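Local coordinates for protein beta-galactosidase (PDB 4CUA) that hydrolyses terminal beta-galactosides and, through the carbohydrate-binding module crystallised here, probably also attaches to galactose-containing glycans, at residues Y41-Q44 / P45-R48; F122-S125 / A126-K129; F65-G69 / I70-R74. All coordinates share one frame; numbering follows the deposited sequence.

Interaction 1: Y41-Q44 / P45-R48; sequences YNNQ and PANR. With CA (calcium ion), chain C; EDO (1,2-ethanediol), chain F; EDO (1,2-ethanediol), chain D.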
ATOM      1  N   TYR A  41      11.991  -7.023  -9.183  1.00  9.51           N
ATOM      2  CA  TYR A  41      12.309  -7.881  -8.049  1.00  9.60           C
ATOM      3  C   TYR A  41      13.807  -7.970  -7.720  1.00 10.67           C
ATOM      4  O   TYR A  41      14.229  -8.806  -6.946  1.00 11.03           O
ATOM      5  CB  TYR A  41      11.715  -9.270  -8.281  1.00 10.41           C
ATOM      6  CG  TYR A  41      10.210  -9.191  -8.308  1.00  9.75           C
ATOM      7  CD1 TYR A  41       9.450  -9.144  -7.157  1.00  9.65           C
ATOM      8  CD2 TYR A  41       9.539  -9.183  -9.518  1.00 10.01           C
ATOM      9  CE1 TYR A  41       8.054  -9.066  -7.250  1.00  9.18           C
ATOM     10  CE2 TYR A  41       8.189  -9.115  -9.600  1.00  9.18           C
ATOM     11  CZ  TYR A  41       7.446  -9.104  -8.459  1.00  9.41           C
ATOM     12  OH  TYR A  41       6.068  -9.016  -8.490  1.00  9.30           O
ATOM     13  N   ASN A  42      14.553  -7.042  -8.285  1.00 11.07           N
ATOM     14  CA  ASN A  42      16.004  -6.998  -8.072  1.00 11.74           C
ATOM     15  C   ASN A  42      16.494  -5.564  -7.984  1.00 12.74           C
ATOM     16  O   ASN A  42      15.740  -4.645  -7.676  1.00 10.93           O
ATOM     17  CB  ASN A  42      16.694  -7.878  -9.138  1.00 13.38           C
ATOM     18  CG  ASN A  42      16.414  -7.388 -10.525  1.00 14.30           C
ATOM     19  OD1 ASN A  42      16.278  -6.215 -10.773  1.00 13.83           O
ATOM     20  ND2 ASN A  42      16.272  -8.334 -11.450  1.00 18.84           N
ATOM     21  N   ASN A  43      17.778  -5.321  -8.220  1.00 12.29           N
ATOM     22  CA  ASN A  43      18.333  -4.003  -8.198  1.00 11.59           C
ATOM     23  C   ASN A  43      18.676  -3.414  -9.531  1.00 12.30           C
ATOM     24  O   ASN A  43      19.444  -2.475  -9.611  1.00 13.36           O
ATOM     25  CB  ASN A  43      19.543  -3.961  -7.263  1.00 12.13           C
ATOM     26  CG  ASN A  43      19.196  -4.358  -5.852  1.00 12.57           C
ATOM     27  OD1 ASN A  43      18.097  -4.053  -5.327  1.00 11.06           O
ATOM     28  ND2 ASN A  43      20.150  -4.957  -5.153  1.00 13.50           N
ATOM     29  N   GLN A  44      18.098  -3.966 -10.584  1.00 14.35           N
ATOM     30  CA  GLN A  44      18.405  -3.577 -11.966  1.00 15.64           C
ATOM     31  C   GLN A  44      17.124  -3.286 -12.746  1.00 13.94           C
ATOM     32  O   GLN A  44      16.788  -4.008 -13.673  1.00 14.20           O
ATOM     33  CB  GLN A  44      19.195  -4.703 -12.632  1.00 18.28           C
ATOM     34  CG  GLN A  44      20.471  -5.008 -11.896  1.00 20.86           C
ATOM     35  CD  GLN A  44      21.155  -6.236 -12.433  1.00 26.12           C
ATOM     36  OE1 GLN A  44      21.851  -6.168 -13.464  1.00 28.03           O
ATOM     37  NE2 GLN A  44      20.966  -7.348 -11.748  1.00 25.56           N
ATOM     38  N   PRO A  45      16.380  -2.244 -12.331  1.00 14.38           N
ATOM     39  CA  PRO A  45      16.661  -1.276 -11.320  1.00 14.70           C
ATOM     40  C   PRO A  45      16.004  -1.628 -10.009  1.00 12.48           C
ATOM     41  O   PRO A  45      14.993  -2.341  -9.999  1.00 12.04           O
ATOM     42  CB  PRO A  45      16.006  -0.033 -11.891  1.00 15.49           C
ATOM     43  CG  PRO A  45      14.766  -0.567 -12.512  1.00 16.25           C
ATOM     44  CD  PRO A  45      15.152  -1.906 -13.088  1.00 14.99           C
ATOM     45  N   ALA A  46      16.527  -1.097  -8.917  1.00 11.66           N
ATOM     46  CA  ALA A  46      15.844  -1.132  -7.656  1.00 11.06           C
ATOM     47  C   ALA A  46      14.620  -0.260  -7.777  1.00 11.08           C
ATOM     48  O   ALA A  46      14.714   0.941  -8.122  1.00 11.72           O
ATOM     49  CB  ALA A  46      16.717  -0.662  -6.526  1.00 12.48           C
ATOM     50  N   ASN A  47      13.471  -0.848  -7.482  1.00 10.12           N
ATOM     51  CA  ASN A  47      12.206  -0.099  -7.521  1.00  8.65           C
ATOM     52  C   ASN A  47      11.244  -0.709  -6.490  1.00  8.41           C
ATOM     53  O   ASN A  47      10.724  -1.796  -6.674  1.00  9.11           O
ATOM     54  CB  ASN A  47      11.553  -0.196  -8.906  1.00  9.03           C
ATOM     55  CG  ASN A  47      10.271   0.617  -8.959  1.00  8.90           C
ATOM     56  OD1 ASN A  47       9.177   0.080  -8.703  1.00  9.02           O
ATOM     57  ND2 ASN A  47      10.399   1.876  -9.246  1.00 10.83           N
ATOM     58  N   ARG A  48      11.139  -0.066  -5.350  1.00  7.77           N
ATOM     59  CA  ARG A  48      10.389  -0.633  -4.244  1.00  7.39           C
ATOM     60  C   ARG A  48      10.143   0.378  -3.166  1.00  7.44           C
ATOM     61  O   ARG A  48      10.941   1.311  -3.000  1.00  7.95           O
ATOM     62  CB  ARG A  48      11.097  -1.860  -3.707  1.00  7.92           C
ATOM     63  CG  ARG A  48      12.561  -1.627  -3.361  1.00  7.86           C
ATOM     64  CD  ARG A  48      13.176  -2.882  -2.820  1.00  9.65           C
ATOM     65  NE  ARG A  48      14.599  -2.765  -2.534  1.00  9.34           N
ATOM     66  CZ  ARG A  48      15.574  -3.024  -3.405  1.00 10.16           C
ATOM     67  NH1 ARG A  48      15.343  -3.344  -4.655  1.00 10.20           N
ATOM     68  NH2 ARG A  48      16.851  -2.880  -3.003  1.00 11.84           N
TER
HETATM   69 CA    CA C2644       6.900   0.037  -8.746  1.00  7.43          CA
HETATM   70  C1  EDO F2647      14.429   3.538  -5.777  1.00 14.77           C
HETATM   71  O1  EDO F2647      13.709   4.482  -5.022  1.00 13.30           O
HETATM   72  C2  EDO F2647      14.777   2.336  -4.917  1.00 14.49           C
HETATM   73  O2  EDO F2647      13.591   1.566  -4.580  1.00 11.38           O
HETATM   74  C1  EDO D2645      16.532  -3.260   0.721  1.00 13.82           C
HETATM   75  O1  EDO D2645      17.544  -3.567  -0.223  1.00 14.33           O
HETATM   76  C2  EDO D2645      16.281  -1.775   0.866  1.00 13.40           C
HETATM   77  O2  EDO D2645      15.755  -1.284  -0.412  1.00 12.04           O
HETATM   78  O   HOH W   1      13.340  -3.672  -6.761  1.00  9.71           O
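Asn42 meets Ala46 and Arg48 through its backbone carbonyl. Asn42 O receives a weak hydrogen bond from Arg48 NH1 and lies 2.7 Å from a bridging water, which accepts from Asn47 N and Arg48 NH1 and can donate to Asn42 O. The same oxygen takes a CA-H...O contact from Ala46 CA at 3.5 Å, so one carbonyl is approached by Ala46 and Arg48 directly and by Asn47 through the water. The side chain of Asn42 works on its own segment: chi1 of 61° sets CG between N and C, and OD1 accepts from Gln44 N at 2.9 Å, the donor standing above the carbonyl plane. This is an Asx turn, closed within 41-44. It lies in the loop between strands 19-22 and 49-50 of a galactose-binding-like beta-sandwich, and that loop carries a calcium ligand. Asn47 OD1 binds the calcium ion at 2.3 Å; Asn33, Asp36, Leu38, Thr174 and Glu175 complete the site. Asn43 supplies the main side-chain bond. Its OD1 is gripped end-on by both terminal nitrogens of Arg48, with NH1 and NH2 each 2.9 Å from Asn43 OD1. NH1 comes nearly along the C=O axis while NH2 is tilted from the carbonyl plane, and the amide and guanidinium planes are 40° apart. The Arg48 chain is extended from CG to NE, which carries the guanidinium across to Asn43; its NE and NH2 side holds an ethanediol, with Arg48 NE 2.8 Å from ethanediol O2. That diol also bonds to Asp86 and Asp29. Gln44 precedes a cis peptide bond to Pro45, which turns the chain sharply at the point where the two halves join.

Interaction 2: F122-S125 / A126-K129; sequences FNDS and ANWK. With EDO (1,2-ethanediol), chain E.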
ATOM      1  N   PHE A 122      -5.395   9.346   8.658  1.00 11.86           N
ATOM      2  CA  PHE A 122      -4.960   7.984   8.484  1.00 11.62           C
ATOM      3  C   PHE A 122      -4.288   7.376   9.711  1.00 12.17           C
ATOM      4  O   PHE A 122      -4.238   6.180   9.831  1.00 11.97           O
ATOM      5  CB  PHE A 122      -3.986   7.820   7.300  1.00 12.18           C
ATOM      6  CG  PHE A 122      -4.583   8.036   5.953  1.00 11.96           C
ATOM      7  CD1 PHE A 122      -5.958   8.003   5.700  1.00 13.46           C
ATOM      8  CD2 PHE A 122      -3.728   8.255   4.876  1.00 12.92           C
ATOM      9  CE1 PHE A 122      -6.474   8.212   4.423  1.00 14.33           C
ATOM     10  CE2 PHE A 122      -4.238   8.430   3.594  1.00 12.83           C
ATOM     11  CZ  PHE A 122      -5.592   8.396   3.371  1.00 13.61           C
ATOM     12  N   ASN A 123      -3.749   8.218  10.595  1.00 12.48           N
ATOM     13  CA  ASN A 123      -3.075   7.717  11.768  1.00 13.39           C
ATOM     14  C   ASN A 123      -4.034   7.297  12.890  1.00 14.89           C
ATOM     15  O   ASN A 123      -3.546   6.730  13.882  1.00 18.92           O
ATOM     16  CB  ASN A 123      -2.136   8.771  12.302  1.00 12.40           C
ATOM     17  CG  ASN A 123      -1.002   9.047  11.328  1.00 13.14           C
ATOM     18  OD1 ASN A 123      -0.433   8.109  10.770  1.00 13.99           O
ATOM     19  ND2 ASN A 123      -0.667  10.319  11.162  1.00 12.30           N
ATOM     20  N   ASP A 124      -5.303   7.637  12.776  1.00 14.55           N
ATOM     21  CA  ASP A 124      -6.330   7.263  13.810  1.00 15.05           C
ATOM     22  C   ASP A 124      -6.926   5.920  13.444  1.00 15.78           C
ATOM     23  O   ASP A 124      -7.626   5.813  12.413  1.00 15.08           O
ATOM     24  CB  ASP A 124      -7.346   8.364  13.883  1.00 15.74           C
ATOM     25  CG  ASP A 124      -8.395   8.155  14.994  1.00 16.68           C
ATOM     26  OD1 ASP A 124      -8.346   7.055  15.611  1.00 17.99           O
ATOM     27  OD2 ASP A 124      -9.228   9.101  15.102  1.00 21.45           O
ATOM     28  N   SER A 125      -6.701   4.917  14.268  1.00 15.61           N
ATOM     29  CA  SER A 125      -7.221   3.567  14.003  1.00 18.29           C
ATOM     30  C   SER A 125      -8.762   3.541  13.968  1.00 16.88           C
ATOM     31  O   SER A 125      -9.306   2.654  13.262  1.00 16.89           O
ATOM     32  CB  SER A 125      -6.648   2.560  14.998  1.00 21.34           C
ATOM     33  OG  SER A 125      -7.096   2.951  16.297  1.00 24.46           O
ATOM     34  N   ALA A 126      -9.469   4.494  14.584  1.00 17.89           N
ATOM     35  CA  ALA A 126     -10.937   4.564  14.442  1.00 17.28           C
ATOM     36  C   ALA A 126     -11.411   4.826  13.017  1.00 17.27           C
ATOM     37  O   ALA A 126     -12.592   4.675  12.677  1.00 18.25           O
ATOM     38  CB  ALA A 126     -11.552   5.578  15.397  1.00 19.28           C
ATOM     39  N   ASN A 127     -10.492   5.263  12.151  1.00 13.95           N
ATOM     40  CA  ASN A 127     -10.864   5.589  10.800  1.00 15.12           C
ATOM     41  C   ASN A 127     -10.697   4.428   9.807  1.00 13.70           C
ATOM     42  O   ASN A 127     -10.944   4.664   8.614  1.00 13.08           O
ATOM     43  CB  ASN A 127     -10.042   6.813  10.349  1.00 14.59           C
ATOM     44  CG  ASN A 127     -10.487   8.084  11.017  1.00 16.45           C
ATOM     45  OD1 ASN A 127     -11.662   8.214  11.369  1.00 16.68           O
ATOM     46  ND2 ASN A 127      -9.583   9.058  11.168  1.00 15.22           N
ATOM     47  N   TRP A 128     -10.302   3.274  10.306  1.00 13.50           N
ATOM     48  CA  TRP A 128     -10.092   2.082   9.529  1.00 13.53           C
ATOM     49  C   TRP A 128     -10.916   0.900  10.033  1.00 16.86           C
ATOM     50  O   TRP A 128     -11.096   0.728  11.247  1.00 15.27           O
ATOM     51  CB  TRP A 128      -8.647   1.669   9.589  1.00 13.98           C
ATOM     52  CG  TRP A 128      -7.746   2.726   9.000  1.00 14.05           C
ATOM     53  CD1 TRP A 128      -7.064   3.667   9.671  1.00 13.13           C
ATOM     54  CD2 TRP A 128      -7.435   2.916   7.610  1.00 13.42           C
ATOM     55  NE1 TRP A 128      -6.386   4.508   8.807  1.00 13.86           N
ATOM     56  CE2 TRP A 128      -6.570   4.014   7.534  1.00 12.09           C
ATOM     57  CE3 TRP A 128      -7.802   2.266   6.458  1.00 11.97           C
ATOM     58  CZ2 TRP A 128      -6.089   4.522   6.311  1.00 11.90           C
ATOM     59  CZ3 TRP A 128      -7.298   2.745   5.219  1.00 10.81           C
ATOM     60  CH2 TRP A 128      -6.437   3.851   5.188  1.00 10.31           C
ATOM     61  N   LYS A 129     -11.395   0.084   9.087  1.00 15.67           N
ATOM     62  CA  LYS A 129     -11.903  -1.219   9.447  1.00 17.18           C
ATOM     63  C   LYS A 129     -11.263  -2.287   8.595  1.00 15.52           C
ATOM     64  O   LYS A 129     -10.840  -1.971   7.426  1.00 14.26           O
ATOM     65  CB  LYS A 129     -13.417  -1.310   9.211  1.00 17.93           C
ATOM     66  CG  LYS A 129     -14.238  -0.435  10.167  1.00 20.21           C
ATOM     67  CD  LYS A 129     -15.701  -0.833  10.082  1.00 26.12           C
ATOM     68  CE  LYS A 129     -16.501   0.074  10.998  1.00 32.09           C
ATOM     69  NZ  LYS A 129     -17.948  -0.197  10.824  1.00 38.02           N
TER
HETATM   70  C1  EDO E2646      -0.828   5.634   8.532  1.00 17.51           C
HETATM   71  O1  EDO E2646       0.165   6.496   8.842  1.00 21.69           O
HETATM   72  C2  EDO E2646      -0.817   5.516   6.952  1.00 16.38           C
HETATM   73  O2  EDO E2646      -1.360   4.346   6.632  1.00 14.74           O
HETATM   74  O   HOH W   2      -9.592  11.242  12.927  1.00 34.11           O
HETATM   75  O   HOH W   3     -12.059   8.983  13.965  1.00 37.71           O
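The Phe122 ring has Trp128 CH2 over one face, but the two aromatic groups meet obliquely, with planes at 52° and the closest approach 3.5 Å from Phe122 CD1 to Trp128 CZ2. At the edge of the indole lie Phe122 O and Ser125 CA. Trp128 NE1 donates to Phe122 O at 2.9 Å, the oxygen lying 16° out of the indole plane, so the indole is held by its N-H as well as by its six-membered ring. A chi1 of -62° places Trp128 CG beside its backbone N, from where the indole reaches back to the carbonyl of Phe122. Arg159 makes a cation-pi contact with Trp128, and Phe21 stacks on Phe122.

The turn between them is pinned by Asp124. Its OD1 accepts from Ala126 N at 3.0 Å, met from above the carboxylate plane, and its O accepts from Asn127 N at 2.9 Å. Two waters link Asp124 OD2 to the amide of Asn127, whose ND2 also bonds to Val121 O. Trp128 N donates to Ser125 O at 3.2 Å. These i to i+3 backbone bonds mark a short 3-10 turn, which here delivers the chain into strand 128-130 of the beta-sandwich.

Interaction 3: F65-G69 / I70-R74; sequences FGDSG and ILSKR. With EDO (1,2-ethanediol), chain I.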
ATOM      1  N   PHE A  65      -7.541   7.137  -3.403  1.00 10.14           N
ATOM      2  CA  PHE A  65      -8.053   7.126  -4.789  1.00 10.00           C
ATOM      3  C   PHE A  65      -8.358   8.466  -5.365  1.00 10.75           C
ATOM      4  O   PHE A  65      -8.675   9.447  -4.680  1.00 11.69           O
ATOM      5  CB  PHE A  65      -9.291   6.256  -4.864  1.00 10.35           C
ATOM      6  CG  PHE A  65      -9.031   4.853  -4.477  1.00 10.54           C
ATOM      7  CD1 PHE A  65      -8.118   4.047  -5.153  1.00 11.89           C
ATOM      8  CD2 PHE A  65      -9.617   4.295  -3.359  1.00 11.77           C
ATOM      9  CE1 PHE A  65      -7.854   2.772  -4.783  1.00 11.98           C
ATOM     10  CE2 PHE A  65      -9.327   3.021  -2.958  1.00 12.36           C
ATOM     11  CZ  PHE A  65      -8.430   2.219  -3.643  1.00 13.15           C
ATOM     12  N   GLY A  66      -8.317   8.532  -6.708  1.00 12.67           N
ATOM     13  CA  GLY A  66      -8.710   9.753  -7.382  1.00 13.80           C
ATOM     14  C   GLY A  66      -9.531   9.376  -8.621  1.00 13.91           C
ATOM     15  O   GLY A  66      -9.522   8.282  -9.060  1.00 13.58           O
ATOM     16  N   ASP A  67     -10.269  10.360  -9.102  1.00 14.10           N
ATOM     17  CA  ASP A  67     -10.936  10.300 -10.436  1.00 13.84           C
ATOM     18  C   ASP A  67     -10.654  11.616 -11.089  1.00 12.82           C
ATOM     19  O   ASP A  67     -11.011  12.677 -10.600  1.00 12.51           O
ATOM     20  CB  ASP A  67     -12.408  10.067 -10.210  1.00 14.90           C
ATOM     21  CG  ASP A  67     -13.210  10.012 -11.508  1.00 15.53           C
ATOM     22  OD1 ASP A  67     -12.598  10.118 -12.598  1.00 15.66           O
ATOM     23  OD2 ASP A  67     -14.416   9.747 -11.356  1.00 18.80           O
ATOM     24  N   SER A  68     -10.007  11.579 -12.237  1.00 13.16           N
ATOM     25  CA  SER A  68      -9.827  12.769 -13.055  1.00 13.51           C
ATOM     26  C   SER A  68      -9.136  13.882 -12.348  1.00 13.01           C
ATOM     27  O   SER A  68      -9.347  15.063 -12.613  1.00 13.22           O
ATOM     28  CB  SER A  68     -11.182  13.239 -13.614  1.00 13.52           C
ATOM     29  OG  SER A  68     -11.856  12.118 -14.232  1.00 14.31           O
ATOM     30  N   GLY A  69      -8.202  13.481 -11.455  1.00 13.40           N
ATOM     31  CA  GLY A  69      -7.340  14.420 -10.764  1.00 14.86           C
ATOM     32  C   GLY A  69      -7.748  14.823  -9.406  1.00 15.10           C
ATOM     33  O   GLY A  69      -6.961  15.545  -8.736  1.00 18.84           O
ATOM     34  N   ILE A  70      -8.977  14.476  -8.988  1.00 15.47           N
ATOM     35  CA  ILE A  70      -9.449  14.844  -7.680  1.00 16.21           C
ATOM     36  C   ILE A  70      -9.873  13.638  -6.854  1.00 16.14           C
ATOM     37  O   ILE A  70     -10.045  12.541  -7.330  1.00 15.26           O
ATOM     38  CB  ILE A  70     -10.530  15.913  -7.726  1.00 18.69           C
ATOM     39  CG1 ILE A  70     -11.795  15.283  -8.203  1.00 19.96           C
ATOM     40  CG2 ILE A  70     -10.056  17.150  -8.516  1.00 21.08           C
ATOM     41  CD1 ILE A  70     -12.960  16.223  -8.051  1.00 21.92           C
ATOM     42  N   LEU A  71      -9.938  13.837  -5.533  1.00 14.96           N
ATOM     43  CA  LEU A  71     -10.287  12.780  -4.635  1.00 15.13           C
ATOM     44  C   LEU A  71     -11.588  12.069  -5.021  1.00 14.99           C
ATOM     45  O   LEU A  71     -12.557  12.728  -5.386  1.00 17.16           O
ATOM     46  CB  LEU A  71     -10.373  13.325  -3.198  1.00 17.40           C
ATOM     47  CG  LEU A  71     -10.730  12.289  -2.131  1.00 21.78           C
ATOM     48  CD1 LEU A  71      -9.577  11.360  -1.775  1.00 24.26           C
ATOM     49  CD2 LEU A  71     -11.172  13.000  -0.864  1.00 23.08           C
ATOM     50  N   SER A  72     -11.634  10.767  -4.876  1.00 13.82           N
ATOM     51  CA  SER A  72     -12.829   9.970  -5.171  1.00 15.59           C
ATOM     52  C   SER A  72     -12.907   8.775  -4.310  1.00 15.79           C
ATOM     53  O   SER A  72     -11.888   8.140  -4.013  1.00 15.00           O
ATOM     54  CB  SER A  72     -12.767   9.523  -6.613  1.00 17.02           C
ATOM     55  OG  SER A  72     -13.973   8.872  -6.986  1.00 19.95           O
ATOM     56  N   LYS A  73     -14.091   8.429  -3.884  1.00 15.04           N
ATOM     57  CA  LYS A  73     -14.308   7.106  -3.419  1.00 14.54           C
ATOM     58  C   LYS A  73     -14.311   6.152  -4.580  1.00 16.74           C
ATOM     59  O   LYS A  73     -14.680   6.517  -5.697  1.00 17.57           O
ATOM     60  CB  LYS A  73     -15.652   6.927  -2.665  1.00 17.19           C
ATOM     61  CG  LYS A  73     -15.727   7.652  -1.370  1.00 19.97           C
ATOM     62  CD  LYS A  73     -17.005   7.221  -0.637  1.00 22.91           C
ATOM     63  CE  LYS A  73     -17.094   7.946   0.674  1.00 27.60           C
ATOM     64  NZ  LYS A  73     -18.319   7.592   1.468  1.00 29.44           N
ATOM     65  N   ARG A  74     -13.909   4.943  -4.313  1.00 14.20           N
ATOM     66  CA  ARG A  74     -14.033   3.844  -5.262  1.00 14.49           C
ATOM     67  C   ARG A  74     -14.586   2.619  -4.611  1.00 15.30           C
ATOM     68  O   ARG A  74     -14.413   2.392  -3.404  1.00 13.28           O
ATOM     69  CB  ARG A  74     -12.629   3.472  -5.817  1.00 16.00           C
ATOM     70  CG  ARG A  74     -11.940   4.579  -6.548  1.00 19.15           C
ATOM     71  CD  ARG A  74     -11.921   4.380  -8.034  1.00 17.31           C
ATOM     72  NE  ARG A  74     -11.258   5.425  -8.751  1.00 14.91           N
ATOM     73  CZ  ARG A  74     -11.679   5.740  -9.992  1.00 13.58           C
ATOM     74  NH1 ARG A  74     -12.715   5.055 -10.476  1.00 14.86           N
ATOM     75  NH2 ARG A  74     -11.120   6.689 -10.666  1.00 13.71           N
TER
HETATM   76  C1  EDO I2650     -16.243   2.675  -8.598  1.00 31.13           C
HETATM   77  O1  EDO I2650     -16.423   3.393  -7.394  1.00 38.58           O
HETATM   78  C2  EDO I2650     -15.362   3.394  -9.559  1.00 32.57           C
HETATM   79  O2  EDO I2650     -14.228   2.558  -9.750  1.00 26.57           O
HETATM   80  O   HOH W   4      -8.275   5.915  -8.225  1.00 14.58           O
HETATM   81  O   HOH W   5     -15.343  10.989  -8.881  1.00 36.79           O
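Phe65 and the aliphatic part of Arg74 make one apolar contact. Arg74 CB sits over one face of the Phe65 ring, offset toward its rim, in a CH-pi contact 4.3 Å from the ring centroid, and Arg74 CG lies 3.6 Å from Phe65 CB. Nearer the turn, the CB atoms of Asp67 and Ser72 pack alongside each other.

Among the side-chain hydrogen bonds, the principal one crosses from Arg74 to a backbone carbonyl. Arg74 NH2 reaches Gly66 O at 2.8 Å, in the carbonyl plane and on a lone pair, and the oxygen lies near the guanidinium plane. The arginine chain bends at chi2 (-106°), and its guanidinium stands almost perpendicular to the Phe65 ring; the aliphatic part packs on the ring while the polar end holds the neighbouring peptide. A water accepts from both Arg74 NE and Gly66 N, and a second donates to Asp67 OD2 and Ser72 OG. Asp67 OD1 and Arg74 NH2 are 4.2 Å apart, too far for a salt bridge, though the opposite charges probably attract. Ser68 OG donates to Asp67 OD1 at 2.7 Å.

The backbone bonds are those of a tight hairpin. Asp67 and Ile70 form a hydrogen-bonded pair, Asp67 N to Ile70 O at 2.8 Å and Ile70 N to Asp67 O at 3.2 Å, closing a type I' turn through Ser68 and Gly69. Gly66 and Leu71 follow as a non-hydrogen-bonded pair, and Ser72 N donates to Phe65 O.

This hairpin links strand 58-67 to strand 70-83. At its base, Phe65 bonds through its backbone to Tyr156, between strands 145-155 and 157-163, and Arg74 to Thr155, the end of strand 145-155, while Leu71 leans on Val105 and Tyr156.

Overall arrangement
The three contacts are local turns and loops at different places on one beta-sandwich domain. Interaction 1 lies beside the calcium ion, and its centre is about 32 Å from that of interaction 2, on the opposite side of the chain's centre, and about 29 Å from that of interaction 3. Interactions 2 and 3 are closer neighbours: their centres are about 20 Å apart and their nearest atoms about 7 Å, without touching, and both reach the same antiparallel sheet. Along the chain all three follow in series, 41-48, 65-74, then 122-129. Of the three, interaction 1 alone contributes a calcium ligand.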